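Local coordinates for ferric iron-binding protein HitA (Pseudomonas aeruginosa PAO1, PDB 6IWF) that binds ferric iron, probably as the periplasmic solute-binding component of an iron-uptake system, and is involved in gallium internalization, at residues G36-L41 / L57-S62; I99-R104 / V224-A229; G132-V137 / M190-N195. All coordinates share one frame; numbering follows the deposited sequence.

Contact 1: residues G36-L41 / L57-S62; sequences GGDGQL and LYTEES
With CG beside its backbone N and anti to its carbonyl carbon (chi1 -82°), Asp38 at the start of helix 38-48 turns its carboxylate onto the chain that leaves strand 56-59, where it meets Thr59, Glu60 and Glu61. Two successive backbone N-H groups grip it. Glu60 N lies 3.0 Å from Asp38 OD1 and approaches the syn lone pair, while Glu61 N reaches Asp38 OD2 at 3.0 Å, also from the syn side but slightly out of the carboxylate plane. The first bond is the straighter, 156° at the hydrogen against 139°. Holding both oxygens should fix its rotation. Asp38 OD1 also packs over Thr59, 3.3 Å from Thr59 CB. In this periplasmic-binding-protein fold the contact joins the N-terminus of a helix to the C-terminal end of a parallel strand, the edge along which the ligand residues His12 and Glu60 lie. Glu60, known to bind iron in this protein though none is bound to this chain, directs OE1 to a hydrogen bond with Tyr196. Thr59 OG1 braces the same turn by donating to Glu61 O at 2.7 Å. One turn along the helix, Leu41 CB rests against Leu57 CD1 at 4.2 Å, beside Tyr8 of strand 4-9.

Contact 2: residues I99-R104 / V224-A229; sequences ITARTR and VTVSGA
Ile99-Arg104 and Val224-Ala229 pair as antiparallel strands, their directions 153° apart, in the long hinge strands through which the two lobes of a periplasmic-binding-protein fold are connected. Backbone bonds set the register: Arg102 and Thr225 form a hydrogen-bonded pair, with Arg102 N to Thr225 O at 2.9 Å and Thr225 N to Arg102 O at 3.0 Å, and Ile99 N donates to Ser227 O at 2.8 Å. Ala101 with Val226 and Thr103 with Val224 are non-hydrogen-bonded pairs. Apolar contacts are formed on the face of these residues, where Ala101 CB touches Val224 CG1 at 4.0 Å; near the end of the pairing, Ile99 CG1 meets Ala229 CB. Polar side chains share the other face. Ser227 OG donates to Thr100 OG1 at 2.9 Å, and Thr100 OG1 is in turn hydrogen-bonded to Glu263, which also forms a salt bridge with Arg102 NH1. A water bonds Thr225 OG1 and, weakly, Arg102 O. Arg102, bent at chi2 and chi3, folds back along the partner strand, its CD 3.4 Å from Thr225 OG1. Its guanidinium presents an edge to Ser227, with NH1 only 3.0 Å from Ser227 CB, a tight non-bonded approach.

Contact 3: residues G132-V137 / M190-N195; sequences GRFGFV and MALINN
The rings of Phe134 and Phe136 lean away from strand 190-194. Across the contact Leu192 CD1 meets the Phe134 ring obliquely, 4.4 Å from Phe134 CD2, while Phe136 is touched only at CB, which lies 4.2 Å from the same methyl. Beyond the segments both rings pack on Leu166 of helix 156-169, and the ring of Phe136 meets that of Phe143 with the planes inclined. The closest side-chain approach is Phe134 CB to Met190 CG, 3.3 Å, a tight carbon-carbon contact. In both residues CG sits between the backbone N and the carbonyl carbon (chi1 62° in Met190), and this turn brings Met190 CG against the neighbouring strand.

The backbones run parallel, 25° between their directions, with Phe134 level with Met190 and Gly135 with Ala191. Gly135 is bonded through both its N and its O: its N donates to Met190 O at 2.9 Å, and its O accepts from Leu192 N at 3.0 Å, nearly straight at 165°. A weak, bent bond from Met190 N to Arg133 O precedes them. Where the strands part, a water continues the link, donating to Leu192 O at 2.6 Å and accepting from Val137 N. Arg133 turns its charged end to a salt bridge with Asp189. Helix 176-184 covers the Ala191 side through Val183, and helix 156-169 the Phe134 side. This is the three-layer alpha/beta/alpha build found in the lobes of periplasmic binding proteins, here of the type 2 family.

Overall arrangement
All three contacts reach one mixed sheet, with contact 2 linking the other two. Its centre is about 12 Å from that of contact 1 and about 19 Å from that of contact 3, whereas contacts 1 and 3 lie about 23 Å apart. Strands 56-59 and 224-231 are joined by a probable hydrogen bond from Thr59 N to Gly228 O at 2.9 Å; at the other end Asn195 N probably bonds Thr103 O at 2.9 Å. Contact 3 nests in the loop that contact 2 closes. The iron-site residues, without metal here, gather around this junction: Glu60 belongs to contact 1, Tyr196 and Tyr197 directly follow 190-195, and the Arg102 side chain comes within about 4 Å of those of Glu60 and Tyr196.

Contact 1: residues G36-L41 / L57-S62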
loop_
_atom_site.group_PDB
_atom_site.type_symbol
_atom_site.label_atom_id
_atom_site.label_comp_id
_atom_site.label_asym_id
_atom_site.label_seq_id
_atom_site.Cartn_x
_atom_site.Cartn_y
_atom_site.Cartn_z
ATOM N N GLY A 36 -14.051 2.555 -3.506
ATOM C CA GLY A 36 -14.166 1.123 -3.291
ATOM C C GLY A 36 -12.844 0.560 -2.825
ATOM O O GLY A 36 -11.842 1.271 -2.710
ATOM N N GLY A 37 -12.852 -0.738 -2.527
ATOM C CA GLY A 37 -11.605 -1.430 -2.287
ATOM C C GLY A 37 -10.914 -1.768 -3.597
ATOM O O GLY A 37 -11.559 -1.928 -4.632
ATOM N N ASP A 38 -9.582 -1.854 -3.533
ATOM C CA ASP A 38 -8.740 -2.232 -4.670
ATOM C C ASP A 38 -9.338 -3.368 -5.494
ATOM O O ASP A 38 -9.621 -3.216 -6.688
ATOM C CB ASP A 38 -7.357 -2.663 -4.164
ATOM C CG ASP A 38 -6.422 -1.494 -3.881
ATOM O OD1 ASP A 38 -6.843 -0.314 -4.013
ATOM O OD2 ASP A 38 -5.257 -1.776 -3.504
ATOM N N GLY A 39 -9.532 -4.525 -4.857
ATOM C CA GLY A 39 -10.008 -5.691 -5.589
ATOM C C GLY A 39 -11.431 -5.536 -6.092
ATOM O O GLY A 39 -11.754 -5.963 -7.206
ATOM N N GLN A 40 -12.302 -4.929 -5.279
ATOM C CA GLN A 40 -13.667 -4.673 -5.719
ATOM C C GLN A 40 -13.670 -3.786 -6.958
ATOM O O GLN A 40 -14.398 -4.048 -7.923
ATOM C CB GLN A 40 -14.464 -4.035 -4.575
ATOM C CG GLN A 40 -15.739 -3.321 -4.977
ATOM C CD GLN A 40 -16.130 -2.212 -3.995
ATOM O OE1 GLN A 40 -15.733 -2.221 -2.821
ATOM N NE2 GLN A 40 -16.906 -1.245 -4.481
ATOM N N LEU A 41 -12.821 -2.755 -6.965
ATOM C CA LEU A 41 -12.774 -1.860 -8.118
ATOM C C LEU A 41 -12.176 -2.555 -9.334
ATOM O O LEU A 41 -12.682 -2.398 -10.452
ATOM C CB LEU A 41 -11.990 -0.598 -7.774
ATOM C CG LEU A 41 -12.685 0.299 -6.746
ATOM C CD1 LEU A 41 -11.703 1.360 -6.275
ATOM C CD2 LEU A 41 -13.918 0.927 -7.362
ATOM N N LEU A 57 -7.747 4.711 -12.537
ATOM C CA LEU A 57 -7.810 3.854 -11.362
ATOM C C LEU A 57 -6.647 4.188 -10.441
ATOM O O LEU A 57 -5.509 4.313 -10.897
ATOM C CB LEU A 57 -7.759 2.381 -11.756
ATOM C CG LEU A 57 -7.649 1.362 -10.611
ATOM C CD1 LEU A 57 -8.895 1.341 -9.746
ATOM C CD2 LEU A 57 -7.347 -0.020 -11.174
ATOM N N TYR A 58 -6.933 4.318 -9.149
ATOM C CA TYR A 58 -5.937 4.667 -8.142
ATOM C C TYR A 58 -6.055 3.628 -7.042
ATOM O O TYR A 58 -7.133 3.484 -6.458
ATOM C CB TYR A 58 -6.218 6.078 -7.612
ATOM C CG TYR A 58 -5.224 6.688 -6.641
ATOM C CD1 TYR A 58 -3.938 6.185 -6.476
ATOM C CD2 TYR A 58 -5.594 7.794 -5.892
ATOM C CE1 TYR A 58 -3.044 6.796 -5.576
ATOM C CE2 TYR A 58 -4.725 8.395 -5.005
ATOM C CZ TYR A 58 -3.467 7.901 -4.847
ATOM O OH TYR A 58 -2.634 8.535 -3.956
ATOM N N THR A 59 -4.987 2.860 -6.807
ATOM C CA THR A 59 -5.049 1.756 -5.856
ATOM C C THR A 59 -4.036 1.924 -4.729
ATOM O O THR A 59 -2.968 2.526 -4.897
ATOM C CB THR A 59 -4.808 0.403 -6.533
ATOM O OG1 THR A 59 -3.505 0.382 -7.129
ATOM C CG2 THR A 59 -5.882 0.120 -7.582
ATOM N N GLU A 60 -4.383 1.343 -3.581
ATOM C CA GLU A 60 -3.476 1.280 -2.440
ATOM C C GLU A 60 -2.262 0.405 -2.726
ATOM O O GLU A 60 -1.166 0.671 -2.220
ATOM C CB GLU A 60 -4.223 0.735 -1.226
ATOM C CG GLU A 60 -4.462 1.729 -0.130
ATOM C CD GLU A 60 -4.748 1.045 1.182
ATOM O OE1 GLU A 60 -3.988 1.280 2.142
ATOM O OE2 GLU A 60 -5.719 0.261 1.240
ATOM N N GLU A 61 -2.442 -0.677 -3.500
ATOM C CA GLU A 61 -1.394 -1.659 -3.729
ATOM C C GLU A 61 -1.292 -1.981 -5.212
ATOM O O GLU A 61 -2.193 -1.682 -6.005
ATOM C CB GLU A 61 -1.650 -2.953 -2.947
ATOM C CG GLU A 61 -2.184 -2.739 -1.536
ATOM C CD GLU A 61 -1.134 -2.242 -0.556
ATOM O OE1 GLU A 61 -1.519 -1.952 0.607
ATOM O OE2 GLU A 61 0.064 -2.142 -0.927
ATOM N N SER A 62 -0.188 -2.626 -5.576
ATOM C CA SER A 62 0.086 -2.895 -6.987
ATOM C C SER A 62 -0.534 -4.174 -7.566
ATOM O O SER A 62 -0.765 -4.204 -8.781
ATOM C CB SER A 62 1.601 -2.913 -7.225
ATOM O OG SER A 62 2.262 -3.750 -6.294
#

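Contact 2: residues I99-R104 / V224-A229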
loop_
_atom_site.group_PDB
_atom_site.type_symbol
_atom_site.label_atom_id
_atom_site.label_comp_id
_atom_site.label_asym_id
_atom_site.label_seq_id
_atom_site.Cartn_x
_atom_site.Cartn_y
_atom_site.Cartn_z
ATOM N N ILE A 99 2.779 5.897 -7.324
ATOM C CA ILE A 99 2.466 7.243 -6.852
ATOM C C ILE A 99 3.126 7.524 -5.513
ATOM O O ILE A 99 3.762 8.564 -5.335
ATOM C CB ILE A 99 0.941 7.466 -6.770
ATOM C CG1 ILE A 99 0.265 7.171 -8.115
ATOM C CG2 ILE A 99 0.641 8.876 -6.311
ATOM C CD1 ILE A 99 0.827 7.977 -9.279
ATOM N N THR A 100 2.952 6.622 -4.543
ATOM C CA THR A 100 3.649 6.702 -3.266
ATOM C C THR A 100 4.137 5.314 -2.892
ATOM O O THR A 100 3.676 4.310 -3.431
ATOM C CB THR A 100 2.771 7.220 -2.119
ATOM O OG1 THR A 100 1.725 6.277 -1.855
ATOM C CG2 THR A 100 2.174 8.610 -2.436
ATOM N N ALA A 101 5.087 5.270 -1.961
ATOM C CA ALA A 101 5.549 4.020 -1.374
ATOM C C ALA A 101 5.362 4.080 0.136
ATOM O O ALA A 101 5.357 5.153 0.736
ATOM C CB ALA A 101 7.034 3.735 -1.695
ATOM N N ARG A 102 5.180 2.915 0.746
ATOM C CA ARG A 102 5.032 2.816 2.192
ATOM C C ARG A 102 5.864 1.639 2.669
ATOM O O ARG A 102 6.319 0.819 1.866
ATOM C CB ARG A 102 3.585 2.569 2.588
ATOM C CG ARG A 102 3.253 1.157 2.203
ATOM C CD ARG A 102 1.893 0.958 1.715
ATOM N NE ARG A 102 1.531 1.843 0.622
ATOM C CZ ARG A 102 0.269 2.000 0.256
ATOM N NH1 ARG A 102 -0.048 2.809 -0.729
ATOM N NH2 ARG A 102 -0.679 1.332 0.909
ATOM N N THR A 103 6.002 1.501 3.986
ATOM C CA THR A 103 6.804 0.408 4.524
ATOM C C THR A 103 6.076 -0.294 5.660
ATOM O O THR A 103 5.375 0.340 6.456
ATOM C CB THR A 103 8.199 0.913 5.008
ATOM O OG1 THR A 103 8.992 -0.199 5.456
ATOM C CG2 THR A 103 8.094 1.945 6.132
ATOM N N ARG A 104 6.255 -1.609 5.735
ATOM C CA ARG A 104 5.777 -2.348 6.893
ATOM C C ARG A 104 6.632 -2.011 8.106
ATOM O O ARG A 104 7.837 -1.757 7.994
ATOM C CB ARG A 104 5.815 -3.859 6.626
ATOM C CG ARG A 104 5.045 -4.276 5.369
ATOM C CD ARG A 104 3.576 -4.257 5.608
ATOM N NE ARG A 104 3.148 -5.261 6.584
ATOM C CZ ARG A 104 1.887 -5.352 6.992
ATOM N NH1 ARG A 104 0.986 -4.510 6.493
ATOM N NH2 ARG A 104 1.523 -6.265 7.873
ATOM N N VAL A 224 8.837 -2.809 1.463
ATOM C CA VAL A 224 8.309 -1.563 0.920
ATOM C C VAL A 224 7.397 -1.925 -0.247
ATOM O O VAL A 224 7.768 -2.751 -1.094
ATOM C CB VAL A 224 9.453 -0.627 0.487
ATOM C CG1 VAL A 224 8.941 0.509 -0.412
ATOM C CG2 VAL A 224 10.172 -0.094 1.720
ATOM N N THR A 225 6.211 -1.318 -0.291
ATOM C CA THR A 225 5.256 -1.522 -1.377
ATOM C C THR A 225 4.800 -0.175 -1.930
ATOM O O THR A 225 4.978 0.872 -1.306
ATOM C CB THR A 225 4.023 -2.327 -0.924
ATOM O OG1 THR A 225 3.354 -1.643 0.139
ATOM C CG2 THR A 225 4.437 -3.719 -0.432
ATOM N N VAL A 226 4.195 -0.192 -3.116
ATOM C CA VAL A 226 3.817 1.053 -3.783
ATOM C C VAL A 226 2.313 1.082 -4.033
ATOM O O VAL A 226 1.694 0.046 -4.310
ATOM C CB VAL A 226 4.592 1.259 -5.103
ATOM C CG1 VAL A 226 6.096 0.998 -4.911
ATOM C CG2 VAL A 226 4.047 0.377 -6.192
ATOM N N SER A 227 1.725 2.266 -3.902
ATOM C CA SER A 227 0.412 2.543 -4.453
ATOM C C SER A 227 0.594 3.029 -5.882
ATOM O O SER A 227 1.637 3.572 -6.237
ATOM C CB SER A 227 -0.332 3.611 -3.654
ATOM O OG SER A 227 0.238 4.884 -3.887
ATOM N N GLY A 228 -0.437 2.852 -6.699
ATOM C CA GLY A 228 -0.254 3.178 -8.099
ATOM C C GLY A 228 -1.506 3.694 -8.768
ATOM O O GLY A 228 -2.600 3.713 -8.201
ATOM N N ALA A 229 -1.322 4.117 -10.014
ATOM C CA ALA A 229 -2.429 4.668 -10.771
ATOM C C ALA A 229 -2.278 4.310 -12.237
ATOM O O ALA A 229 -1.188 4.000 -12.721
ATOM C CB ALA A 229 -2.527 6.189 -10.628
HETATM O O HOH W 1 4.506 -1.849 2.684
#

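Contact 3: residues G132-V137 / M190-N195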
loop_
_atom_site.group_PDB
_atom_site.type_symbol
_atom_site.label_atom_id
_atom_site.label_comp_id
_atom_site.label_asym_id
_atom_site.label_seq_id
_atom_site.Cartn_x
_atom_site.Cartn_y
_atom_site.Cartn_z
ATOM N N GLY A 132 -0.354 -14.280 21.642
ATOM C CA GLY A 132 -1.167 -13.284 22.311
ATOM C C GLY A 132 -0.548 -11.907 22.406
ATOM O O GLY A 132 -1.215 -10.973 22.888
ATOM N N ARG A 133 0.697 -11.738 21.961
ATOM C CA ARG A 133 1.411 -10.481 22.133
ATOM C C ARG A 133 1.361 -9.576 20.910
ATOM O O ARG A 133 1.837 -8.441 20.995
ATOM C CB ARG A 133 2.876 -10.740 22.496
ATOM C CG ARG A 133 3.049 -11.529 23.791
ATOM C CD ARG A 133 4.441 -11.359 24.371
ATOM N NE ARG A 133 4.611 -10.041 24.967
ATOM C CZ ARG A 133 5.720 -9.632 25.573
ATOM N NH1 ARG A 133 6.776 -10.443 25.651
ATOM N NH2 ARG A 133 5.772 -8.414 26.106
ATOM N N PHE A 134 0.812 -10.031 19.787
ATOM C CA PHE A 134 0.828 -9.196 18.595
ATOM C C PHE A 134 -0.452 -9.345 17.800
ATOM O O PHE A 134 -1.074 -10.408 17.762
ATOM C CB PHE A 134 2.021 -9.484 17.672
ATOM C CG PHE A 134 2.000 -10.830 17.007
ATOM C CD1 PHE A 134 2.404 -11.960 17.699
ATOM C CD2 PHE A 134 1.635 -10.955 15.670
ATOM C CE1 PHE A 134 2.418 -13.212 17.076
ATOM C CE2 PHE A 134 1.635 -12.200 15.042
ATOM C CZ PHE A 134 2.036 -13.332 15.750
ATOM N N GLY A 135 -0.826 -8.248 17.160
ATOM C CA GLY A 135 -1.977 -8.205 16.286
ATOM C C GLY A 135 -1.538 -8.151 14.837
ATOM O O GLY A 135 -0.448 -7.660 14.516
ATOM N N PHE A 136 -2.401 -8.651 13.960
ATOM C CA PHE A 136 -2.218 -8.477 12.529
ATOM C C PHE A 136 -3.589 -8.521 11.871
ATOM O O PHE A 136 -4.577 -8.930 12.486
ATOM C CB PHE A 136 -1.261 -9.524 11.939
ATOM C CG PHE A 136 -1.800 -10.947 11.903
ATOM C CD1 PHE A 136 -2.117 -11.629 13.063
ATOM C CD2 PHE A 136 -1.908 -11.615 10.697
ATOM C CE1 PHE A 136 -2.576 -12.950 13.022
ATOM C CE2 PHE A 136 -2.351 -12.939 10.638
ATOM C CZ PHE A 136 -2.681 -13.607 11.803
ATOM N N VAL A 137 -3.627 -8.095 10.612
ATOM C CA VAL A 137 -4.861 -7.972 9.831
ATOM C C VAL A 137 -4.741 -8.856 8.599
ATOM O O VAL A 137 -4.320 -8.386 7.528
ATOM C CB VAL A 137 -5.128 -6.512 9.429
ATOM C CG1 VAL A 137 -6.483 -6.405 8.712
ATOM C CG2 VAL A 137 -5.068 -5.590 10.658
ATOM N N MET A 190 1.949 -5.357 20.498
ATOM C CA MET A 190 2.509 -4.899 19.231
ATOM C C MET A 190 1.549 -5.245 18.098
ATOM O O MET A 190 0.607 -6.013 18.274
ATOM C CB MET A 190 3.899 -5.519 18.992
ATOM C CG MET A 190 3.915 -7.016 18.898
ATOM S SD MET A 190 5.597 -7.696 19.077
ATOM C CE MET A 190 6.161 -6.758 20.391
ATOM N N ALA A 191 1.799 -4.682 16.914
ATOM C CA ALA A 191 0.988 -5.025 15.752
ATOM C C ALA A 191 1.789 -4.821 14.477
ATOM O O ALA A 191 2.604 -3.897 14.389
ATOM C CB ALA A 191 -0.304 -4.189 15.687
ATOM N N LEU A 192 1.535 -5.693 13.501
ATOM C CA LEU A 192 2.130 -5.622 12.172
ATOM C C LEU A 192 1.246 -4.743 11.299
ATOM O O LEU A 192 0.087 -5.087 11.060
ATOM C CB LEU A 192 2.229 -7.027 11.581
ATOM C CG LEU A 192 3.112 -8.021 12.335
ATOM C CD1 LEU A 192 2.960 -9.397 11.735
ATOM C CD2 LEU A 192 4.575 -7.551 12.255
ATOM N N ILE A 193 1.777 -3.605 10.837
ATOM C CA ILE A 193 0.994 -2.611 10.102
ATOM C C ILE A 193 1.912 -1.845 9.160
ATOM O O ILE A 193 3.133 -1.918 9.252
ATOM C CB ILE A 193 0.289 -1.589 11.029
ATOM C CG1 ILE A 193 1.325 -0.883 11.911
ATOM C CG2 ILE A 193 -0.813 -2.230 11.853
ATOM C CD1 ILE A 193 0.862 0.473 12.409
ATOM N N ASN A 194 1.313 -1.103 8.231
ATOM C CA ASN A 194 2.074 -0.146 7.448
ATOM C C ASN A 194 2.323 1.119 8.258
ATOM O O ASN A 194 1.545 1.480 9.150
ATOM C CB ASN A 194 1.330 0.189 6.163
ATOM C CG ASN A 194 1.641 -0.787 5.049
ATOM O OD1 ASN A 194 2.750 -1.341 4.981
ATOM N ND2 ASN A 194 0.683 -0.990 4.160
ATOM N N ASN A 195 3.407 1.815 7.912
ATOM C CA ASN A 195 3.878 2.901 8.768
ATOM C C ASN A 195 2.853 4.018 8.904
ATOM O O ASN A 195 2.782 4.667 9.956
ATOM C CB ASN A 195 5.190 3.461 8.208
ATOM C CG ASN A 195 4.980 4.218 6.921
ATOM O OD1 ASN A 195 4.687 3.631 5.875
ATOM N ND2 ASN A 195 5.107 5.542 6.988
HETATM O O HOH W 2 -1.243 -6.658 9.475
#